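Local coordinates for serpin-ZX (Arabidopsis thaliana, PDB 3LE2), which inhibits metacaspase-9 by covalent binding after cleavage of its reactive center loop, and protects cells during fungal infection by limiting the protease RD21A, at residues 21-24 and 25-28; 64-67 and 68-72; 146-149 and 150-154; 155-158 and 159-162. One frame throughout, in Å; residues are numbered along the deposited sequence. Where two conformers were deposited one is given.

Contact 1. Residues 21-24 and 25-28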
loop_
_atom_site.group_PDB
_atom_site.type_symbol
_atom_site.label_atom_id
_atom_site.label_comp_id
_atom_site.label_asym_id
_atom_site.label_seq_id
_atom_site.Cartn_x
_atom_site.Cartn_y
_atom_site.Cartn_z
ATOM N N LYS A 21 -4.788 -7.011 -7.930
ATOM C CA LYS A 21 -5.739 -7.953 -8.517
ATOM C C LYS A 21 -5.358 -9.372 -8.131
ATOM O O LYS A 21 -6.199 -10.150 -7.679
ATOM C CB LYS A 21 -5.770 -7.813 -10.045
ATOM C CG LYS A 21 -6.716 -8.776 -10.781
ATOM C CD LYS A 21 -8.188 -8.410 -10.599
ATOM C CE LYS A 21 -9.093 -9.286 -11.466
ATOM N NZ LYS A 21 -10.550 -8.963 -11.340
ATOM N N HIS A 22 -4.084 -9.709 -8.307
ATOM C CA HIS A 22 -3.612 -11.054 -7.967
ATOM C C HIS A 22 -3.709 -11.364 -6.472
ATOM O O HIS A 22 -4.012 -12.484 -6.108
ATOM C CB HIS A 22 -2.186 -11.286 -8.465
ATOM C CG HIS A 22 -2.083 -11.412 -9.954
ATOM N ND1 HIS A 22 -1.436 -12.463 -10.570
ATOM C CD2 HIS A 22 -2.551 -10.622 -10.951
ATOM C CE1 HIS A 22 -1.504 -12.310 -11.883
ATOM N NE2 HIS A 22 -2.177 -11.201 -12.141
ATOM N N VAL A 23 -3.436 -10.387 -5.612
ATOM C CA VAL A 23 -3.609 -10.604 -4.177
ATOM C C VAL A 23 -5.073 -10.902 -3.865
ATOM O O VAL A 23 -5.389 -11.872 -3.178
ATOM C CB VAL A 23 -3.162 -9.404 -3.340
ATOM C CG1 VAL A 23 -3.566 -9.603 -1.872
ATOM C CG2 VAL A 23 -1.659 -9.170 -3.486
ATOM N N ILE A 24 -5.969 -10.083 -4.395
ATOM C CA ILE A 24 -7.392 -10.301 -4.195
ATOM C C ILE A 24 -7.837 -11.688 -4.654
ATOM O O ILE A 24 -8.758 -12.273 -4.085
ATOM C CB ILE A 24 -8.223 -9.195 -4.880
ATOM C CG1 ILE A 24 -7.934 -7.857 -4.192
ATOM C CG2 ILE A 24 -9.721 -9.511 -4.815
ATOM C CD1 ILE A 24 -8.394 -6.636 -4.963
ATOM N N THR A 25 -7.187 -12.221 -5.679
ATOM C CA THR A 25 -7.544 -13.544 -6.192
ATOM C C THR A 25 -7.276 -14.636 -5.150
ATOM O O THR A 25 -7.958 -15.649 -5.126
ATOM C CB THR A 25 -6.806 -13.863 -7.518
ATOM O OG1 THR A 25 -7.326 -13.036 -8.561
ATOM C CG2 THR A 25 -7.008 -15.306 -7.921
ATOM N N THR A 26 -6.303 -14.396 -4.273
ATOM C CA THR A 26 -5.886 -15.379 -3.269
ATOM C C THR A 26 -6.687 -15.326 -1.964
ATOM O O THR A 26 -6.456 -16.133 -1.068
ATOM C CB THR A 26 -4.384 -15.213 -2.882
ATOM O OG1 THR A 26 -4.229 -14.037 -2.087
ATOM C CG2 THR A 26 -3.479 -15.109 -4.125
ATOM N N VAL A 27 -7.598 -14.366 -1.823
ATOM C CA VAL A 27 -8.389 -14.310 -0.596
ATOM C C VAL A 27 -9.842 -14.656 -0.885
ATOM O O VAL A 27 -10.247 -14.722 -2.046
ATOM C CB VAL A 27 -8.264 -12.957 0.140
ATOM C CG1 VAL A 27 -6.807 -12.692 0.518
ATOM C CG2 VAL A 27 -8.841 -11.820 -0.697
ATOM N N SER A 28 -10.612 -14.910 0.166
ATOM C CA SER A 28 -12.016 -15.256 -0.008
ATOM C C SER A 28 -12.841 -14.070 -0.513
ATOM O O SER A 28 -12.440 -12.908 -0.392
ATOM C CB SER A 28 -12.611 -15.758 1.310
ATOM O OG SER A 28 -12.824 -14.664 2.168
HETATM O O HOH W 1 -11.309 -12.608 -3.721
#
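Lys21 opens the last turn of its helix by accepting Thr25 N at its O (3.0 Å). Its ammonium group forms a salt bridge with Asp254 of helix 249-258. At His22 the carbonyl receives a second, weak approach from Thr25 N, while Thr26 CG2 comes to 3.3 Å of His22 O. At Val23 the backbone oxygen takes the main side-chain bond, from Thr26. This O accepts from Thr26 twice: OG1 lies in the carbonyl plane on a lone pair at 2.7 Å, and N stands above that plane at 2.9 Å. Thr26 chi1 (73°) swings the hydroxyl back over the turn, which is why threonine suits a place where the spiral is running out of backbone donors. The isopropyl group of Val23 packs on Phe286 and Phe288. Next, Ile24 O accepts Val27 N at 3.3 Å, and Val27 CG2 closes on the same oxygen at 3.4 Å. A water donates to both Ile24 O (2.6 Å) and Val27 O, bridging carbonyls as the chain unwinds. Beta-branched Val27 shares Val33 with Val23 and Ile24, an apolar side to a largely exposed turn. The shift from four-residue to three-residue bonds is characteristic of a helix C-terminus, here that of the first long helix of the serpin fold, conventionally helix A.

Contact 2. Residues 64-67 and 68-72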
loop_
_atom_site.group_PDB
_atom_site.type_symbol
_atom_site.label_atom_id
_atom_site.label_comp_id
_atom_site.label_asym_id
_atom_site.label_seq_id
_atom_site.Cartn_x
_atom_site.Cartn_y
_atom_site.Cartn_z
ATOM N N LYS A 64 10.537 -1.149 -13.387
ATOM C CA LYS A 64 10.514 -0.050 -14.376
ATOM C C LYS A 64 11.668 0.931 -14.230
ATOM O O LYS A 64 11.502 2.133 -14.430
ATOM C CB LYS A 64 9.182 0.716 -14.345
ATOM C CG LYS A 64 7.930 -0.171 -14.339
ATOM C CD LYS A 64 7.883 -1.109 -15.547
ATOM C CE LYS A 64 6.679 -2.045 -15.443
ATOM N NZ LYS A 64 6.639 -3.096 -16.491
ATOM N N PHE A 65 12.832 0.416 -13.860
ATOM C CA PHE A 65 14.037 1.227 -13.768
ATOM C C PHE A 65 15.132 0.430 -14.428
ATOM O O PHE A 65 15.086 -0.799 -14.430
ATOM C CB PHE A 65 14.407 1.512 -12.306
ATOM C CG PHE A 65 13.548 2.560 -11.648
ATOM C CD1 PHE A 65 13.926 3.900 -11.657
ATOM C CD2 PHE A 65 12.369 2.212 -11.017
ATOM C CE1 PHE A 65 13.139 4.875 -11.045
ATOM C CE2 PHE A 65 11.583 3.183 -10.402
ATOM C CZ PHE A 65 11.967 4.513 -10.419
ATOM N N SER A 66 16.119 1.126 -14.981
ATOM C CA SER A 66 17.144 0.486 -15.803
ATOM C C SER A 66 18.297 -0.146 -15.024
ATOM O O SER A 66 18.881 -1.127 -15.482
ATOM C CB SER A 66 17.687 1.466 -16.845
ATOM O OG SER A 66 16.774 1.613 -17.918
ATOM N N SER A 67 18.631 0.409 -13.861
ATOM C CA SER A 67 19.750 -0.119 -13.076
ATOM C C SER A 67 19.466 -0.182 -11.580
ATOM O O SER A 67 18.559 0.487 -11.069
ATOM C CB SER A 67 21.022 0.705 -13.308
ATOM O OG SER A 67 20.952 1.962 -12.651
ATOM N N THR A 68 20.262 -0.990 -10.884
ATOM C CA THR A 68 20.197 -1.068 -9.432
ATOM C C THR A 68 20.495 0.288 -8.801
ATOM O O THR A 68 19.968 0.617 -7.738
ATOM C CB THR A 68 21.185 -2.106 -8.882
ATOM O OG1 THR A 68 22.410 -2.028 -9.619
ATOM C CG2 THR A 68 20.616 -3.503 -9.020
ATOM N N ASP A 69 21.350 1.070 -9.453
ATOM C CA ASP A 69 21.642 2.416 -8.977
ATOM C C ASP A 69 20.402 3.302 -9.017
ATOM O O ASP A 69 20.135 4.053 -8.080
ATOM C CB ASP A 69 22.773 3.043 -9.790
ATOM C CG ASP A 69 24.142 2.565 -9.343
ATOM O OD1 ASP A 69 24.214 1.707 -8.432
ATOM O OD2 ASP A 69 25.150 3.052 -9.900
ATOM N N GLN A 70 19.649 3.212 -10.107
ATOM C CA GLN A 70 18.410 3.958 -10.227
ATOM C C GLN A 70 17.447 3.532 -9.124
ATOM O O GLN A 70 16.862 4.378 -8.448
ATOM C CB GLN A 70 17.764 3.749 -11.601
ATOM C CG GLN A 70 18.379 4.552 -12.748
ATOM C CD GLN A 70 17.473 4.571 -13.979
ATOM O OE1 GLN A 70 17.723 3.864 -14.960
ATOM N NE2 GLN A 70 16.401 5.372 -13.920
ATOM N N LEU A 71 17.285 2.226 -8.929
ATOM C CA LEU A 71 16.409 1.772 -7.858
ATOM C C LEU A 71 16.851 2.348 -6.533
ATOM O O LEU A 71 16.047 2.964 -5.828
ATOM C CB LEU A 71 16.378 0.258 -7.766
ATOM C CG LEU A 71 15.566 -0.438 -8.842
ATOM C CD1 LEU A 71 15.742 -1.963 -8.726
ATOM C CD2 LEU A 71 14.105 -0.018 -8.745
ATOM N N ASN A 72 18.129 2.146 -6.203
ATOM C CA ASN A 72 18.681 2.564 -4.913
ATOM C C ASN A 72 18.345 4.018 -4.584
ATOM O O ASN A 72 17.901 4.327 -3.479
ATOM C CB ASN A 72 20.202 2.343 -4.866
ATOM C CG ASN A 72 20.587 0.865 -4.838
ATOM O OD1 ASN A 72 19.765 -0.008 -4.532
ATOM N ND2 ASN A 72 21.850 0.579 -5.151
#
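Two torsions set the contact, one placing Ser67 OG under Gln70 N, the other sending the Gln70 amide back to Ser66. Ser67 chi1 (74°) places OG between its own backbone N and carbonyl carbon, facing the first turn of the helix, where it accepts Gln70 N at 3.1 Å in a fairly straight bond. Gln70 chi1 (-78°) sends CG beside its backbone N, back toward the start of the helix, and the extended chain beyond carries the amide to Ser66. There Gln70 OE1 accepts Ser66 N at 3.2 Å; the donor lies above the amide plane, 66° out of it, while Ser66 CB sits 3.1 Å from the same oxygen. The other end of the amide, NE2, meets the Phe65 ring at its edge, 3.7 Å from CD1, with the two planes nearly perpendicular. A glutamine suits this place because it combines an acceptor for a peptide N-H with a flexible stem that packs against Ser67 OG. On the buried side, Leu71 CD2 touches Phe65 CD2 at 3.6 Å, approaching the ring obliquely. Phe65 also meets the ring of Phe74, farther along helix 68-83, and Leu71 continues inward to Leu60, Leu63 and Ala48, so both apolar residues knit the corner into neighbouring helices. The first regular backbone bond, Leu71 N to Ser67 O at 3.0 Å, starts the spiral. Ser67 is thus a classic serine N-cap, at the start of helix 68-83, conventionally helix D of the serpin fold, just after the short corner that follows helix 54-63.

Contact 3. Residues 146-149 and 150-154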
loop_
_atom_site.group_PDB
_atom_site.type_symbol
_atom_site.label_atom_id
_atom_site.label_comp_id
_atom_site.label_asym_id
_atom_site.label_seq_id
_atom_site.Cartn_x
_atom_site.Cartn_y
_atom_site.Cartn_z
ATOM N N LYS A 146 8.810 -3.221 17.815
ATOM C CA LYS A 146 9.727 -2.210 18.327
ATOM C C LYS A 146 9.918 -1.077 17.317
ATOM O O LYS A 146 9.947 0.094 17.690
ATOM C CB LYS A 146 11.077 -2.846 18.685
ATOM C CG LYS A 146 12.087 -1.890 19.323
ATOM C CD LYS A 146 13.385 -2.616 19.682
ATOM C CE LYS A 146 14.399 -1.677 20.336
ATOM N NZ LYS A 146 15.681 -2.360 20.688
ATOM N N GLU A 147 10.039 -1.433 16.040
ATOM C CA GLU A 147 10.274 -0.448 14.989
ATOM C C GLU A 147 9.055 0.440 14.778
ATOM O O GLU A 147 9.193 1.611 14.423
ATOM C CB GLU A 147 10.657 -1.124 13.669
ATOM C CG GLU A 147 12.082 -1.644 13.613
ATOM C CD GLU A 147 13.126 -0.530 13.616
ATOM O OE1 GLU A 147 13.071 0.355 12.730
ATOM O OE2 GLU A 147 14.014 -0.544 14.499
ATOM N N THR A 148 7.863 -0.111 14.992
ATOM C CA THR A 148 6.635 0.657 14.786
ATOM C C THR A 148 6.003 1.102 16.096
ATOM O O THR A 148 4.787 1.282 16.168
ATOM C CB THR A 148 5.572 -0.135 13.993
ATOM O OG1 THR A 148 5.154 -1.283 14.747
ATOM C CG2 THR A 148 6.109 -0.559 12.612
ATOM N N ASN A 149 6.823 1.253 17.132
ATOM C CA ASN A 149 6.339 1.761 18.412
ATOM C C ASN A 149 5.080 1.028 18.876
ATOM O O ASN A 149 4.161 1.634 19.421
ATOM C CB ASN A 149 6.048 3.262 18.303
ATOM C CG ASN A 149 7.115 4.008 17.519
ATOM O OD1 ASN A 149 8.273 4.064 17.939
ATOM N ND2 ASN A 149 6.732 4.583 16.367
ATOM N N GLY A 150 5.027 -0.274 18.633
ATOM C CA GLY A 150 3.895 -1.077 19.066
ATOM C C GLY A 150 2.673 -1.032 18.160
ATOM O O GLY A 150 1.663 -1.671 18.445
ATOM N N LEU A 151 2.756 -0.286 17.062
ATOM C CA LEU A 151 1.595 -0.111 16.194
ATOM C C LEU A 151 1.288 -1.388 15.408
ATOM O O LEU A 151 0.135 -1.833 15.329
ATOM C CB LEU A 151 1.799 1.095 15.271
ATOM C CG LEU A 151 1.954 2.423 16.040
ATOM C CD1 LEU A 151 2.455 3.624 15.164
ATOM C CD2 LEU A 151 0.650 2.759 16.763
ATOM N N ILE A 152 2.332 -1.988 14.843
ATOM C CA ILE A 152 2.189 -3.262 14.149
ATOM C C ILE A 152 2.846 -4.378 14.957
ATOM O O ILE A 152 3.948 -4.221 15.484
ATOM C CB ILE A 152 2.743 -3.194 12.722
ATOM C CG1 ILE A 152 1.874 -2.251 11.886
ATOM C CG2 ILE A 152 2.790 -4.593 12.113
ATOM C CD1 ILE A 152 2.458 -1.907 10.567
ATOM N N THR A 153 2.163 -5.510 15.044
ATOM C CA THR A 153 2.406 -6.424 16.139
ATOM C C THR A 153 2.832 -7.829 15.706
ATOM O O THR A 153 3.578 -8.507 16.420
ATOM C CB THR A 153 1.156 -6.472 17.050
ATOM O OG1 THR A 153 1.560 -6.506 18.422
ATOM C CG2 THR A 153 0.260 -7.669 16.716
ATOM N N GLU A 154 2.382 -8.255 14.531
ATOM C CA GLU A 154 2.586 -9.635 14.103
ATOM C C GLU A 154 2.761 -9.811 12.589
ATOM O O GLU A 154 1.898 -10.384 11.921
ATOM C CB GLU A 154 1.418 -10.493 14.584
ATOM C CG GLU A 154 1.470 -11.936 14.120
ATOM C CD GLU A 154 0.641 -12.852 14.997
ATOM O OE1 GLU A 154 0.610 -12.625 16.227
ATOM O OE2 GLU A 154 0.026 -13.800 14.461
#
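The peptide carbonyl of Thr148 is the flat group on which this turn closes. Leu151 N stands above one face of it, 47° out of the plane, and donates to Thr148 O at 2.7 Å; the side chain of Leu151 follows its backbone round, with both CB and CG 3.1 Å from that oxygen, a snug fit. The Thr148 hydroxyl adds a second link. With chi1 at 64°, OG1 lies between the backbone N and the carbonyl carbon, where it accepts Ile152 N at 2.9 Å in a nearly straight bond (161°). The same hydroxyl also bonds to Ala144 O in the last turn of the helix, so a single threonine oxygen ties the outgoing chain to the helix it has just left. Thr148 is buried, and a small residue able both to donate and to accept suits it; the Thr148 side chain touches Ser95 and Ala97 of strand 93-103. Asn149 and Gly150 form the bend itself, both with positive phi. Asparagine tolerates that left-handed conformation better than most residues, and glycine is required next, since a CB there would be jammed against Asn149 O. Beyond the bend, Ile152 turns its branched side chain onto Ala172 and Tyr174 of strand 167-176. The whole is a type I' beta turn from Thr148 to Leu151 overlapping a Schellman motif, with Asn149 as C' residue, that ends helix 129-147, the helix F that lies across the central sheet of serpins.

Contact 4. Residues 155-158 and 159-162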
loop_
_atom_site.group_PDB
_atom_site.type_symbol
_atom_site.label_atom_id
_atom_site.label_comp_id
_atom_site.label_asym_id
_atom_site.label_seq_id
_atom_site.Cartn_x
_atom_site.Cartn_y
_atom_site.Cartn_z
ATOM N N VAL A 155 3.888 -9.347 12.056
ATOM C CA VAL A 155 4.171 -9.512 10.630
ATOM C C VAL A 155 4.246 -10.974 10.171
ATOM O O VAL A 155 3.683 -11.313 9.141
ATOM C CB VAL A 155 5.442 -8.752 10.200
ATOM C CG1 VAL A 155 5.487 -8.628 8.671
ATOM C CG2 VAL A 155 5.450 -7.374 10.830
ATOM N N LEU A 156 4.924 -11.842 10.923
ATOM C CA LEU A 156 4.975 -13.266 10.564
ATOM C C LEU A 156 3.907 -14.068 11.313
ATOM O O LEU A 156 3.840 -13.998 12.532
ATOM C CB LEU A 156 6.359 -13.864 10.829
ATOM C CG LEU A 156 7.479 -13.697 9.794
ATOM C CD1 LEU A 156 7.768 -12.236 9.511
ATOM C CD2 LEU A 156 8.719 -14.383 10.286
ATOM N N PRO A 157 3.049 -14.809 10.579
ATOM C CA PRO A 157 2.039 -15.651 11.226
ATOM C C PRO A 157 2.683 -16.878 11.852
ATOM O O PRO A 157 3.761 -17.293 11.421
ATOM C CB PRO A 157 1.151 -16.106 10.055
ATOM C CG PRO A 157 1.438 -15.179 8.946
ATOM C CD PRO A 157 2.871 -14.778 9.114
ATOM N N GLU A 158 2.025 -17.458 12.849
ATOM C CA GLU A 158 2.513 -18.686 13.436
ATOM C C GLU A 158 2.795 -19.711 12.335
ATOM O O GLU A 158 2.042 -19.818 11.368
ATOM C CB GLU A 158 1.521 -19.226 14.476
ATOM C CG GLU A 158 1.423 -18.344 15.722
ATOM C CD GLU A 158 0.650 -19.009 16.864
ATOM O OE1 GLU A 158 -0.573 -18.761 16.974
ATOM O OE2 GLU A 158 1.262 -19.777 17.648
ATOM N N GLY A 159 3.908 -20.430 12.476
ATOM C CA GLY A 159 4.258 -21.498 11.560
ATOM C C GLY A 159 4.691 -21.036 10.181
ATOM O O GLY A 159 4.760 -21.839 9.255
ATOM N N SER A 160 4.992 -19.753 10.028
ATOM C CA SER A 160 5.292 -19.224 8.700
ATOM C C SER A 160 6.741 -19.473 8.253
ATOM O O SER A 160 7.018 -19.501 7.057
ATOM C CB SER A 160 4.916 -17.742 8.594
ATOM O OG SER A 160 5.781 -16.936 9.368
ATOM N N ALA A 161 7.658 -19.668 9.198
ATOM C CA ALA A 161 9.041 -20.030 8.850
ATOM C C ALA A 161 9.439 -21.347 9.522
ATOM O O ALA A 161 8.973 -21.641 10.612
ATOM C CB ALA A 161 10.012 -18.918 9.234
ATOM N N ASP A 162 10.295 -22.139 8.881
ATOM C CA ASP A 162 10.626 -23.467 9.420
ATOM C C ASP A 162 12.107 -23.831 9.281
ATOM O O ASP A 162 12.945 -22.958 9.066
ATOM C CB ASP A 162 9.736 -24.556 8.799
ATOM C CG ASP A 162 10.012 -24.781 7.311
ATOM O OD1 ASP A 162 10.971 -24.195 6.763
ATOM O OD2 ASP A 162 9.259 -25.553 6.686
#
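This short-range contact is a type II beta turn from Pro157 to Ser160, on the surface of the loop that returns from helix 129-147 to strand 167-176 of the serpin fold. Glu158 and Gly159 occupy its two corners. At phi -51° and psi 139° Glu158 fits the first of them, its carboxylate leading off the turn, whereas Gly159 takes the second with positive phi, where a CB would clash with Glu158 O. Pro157, whose ring restricts phi, stiffens the entry. Ser160 closes the bend with side chain as well as backbone: its N makes only a weak bond to Pro157 O, at 3.1 Å, so the hydroxyl reinforces a link that the backbone alone would hold loosely. On the inner side, Leu156 CB approaches Ser160 OG to 3.5 Å, and the rest of the leucine packs between the helix, through Ile137 and Val140, and the strands, through Ile168 and Phe328. A large apolar residue suits that buried place under an exposed turn. Pro157 CD covers the serine too, 3.6 Å from its CB. Ser160 chi1 (70°) turns the hydroxyl inward, and OG donates to Pro157 O at 2.9 Å, lying in the carbonyl plane on a lone pair.

In the fold
From the N terminus, contact 1 finishes helix 5-25 and starts the chain toward strand 33-35. Contact 2 then turns the corner from helix 54-63 into helix 68-83. Contact 3 ends helix 129-147, and contact 4, adjoining it in sequence, bends the same return loop toward strand 167-176; their centres are about 16 Å apart. All four follow in series, neither nesting nor crossing. Contact 1 ties helix 5-25 to strands 33-35 and 277-289, and contact 2 joins helices 5-25, 37-49, 54-63 and 68-83. Contacts 3 and 4 pack onto strands 93-103, 167-176 and 326-335, the last two paired here, consistent with a native serpin whose reactive loop is not inserted between them.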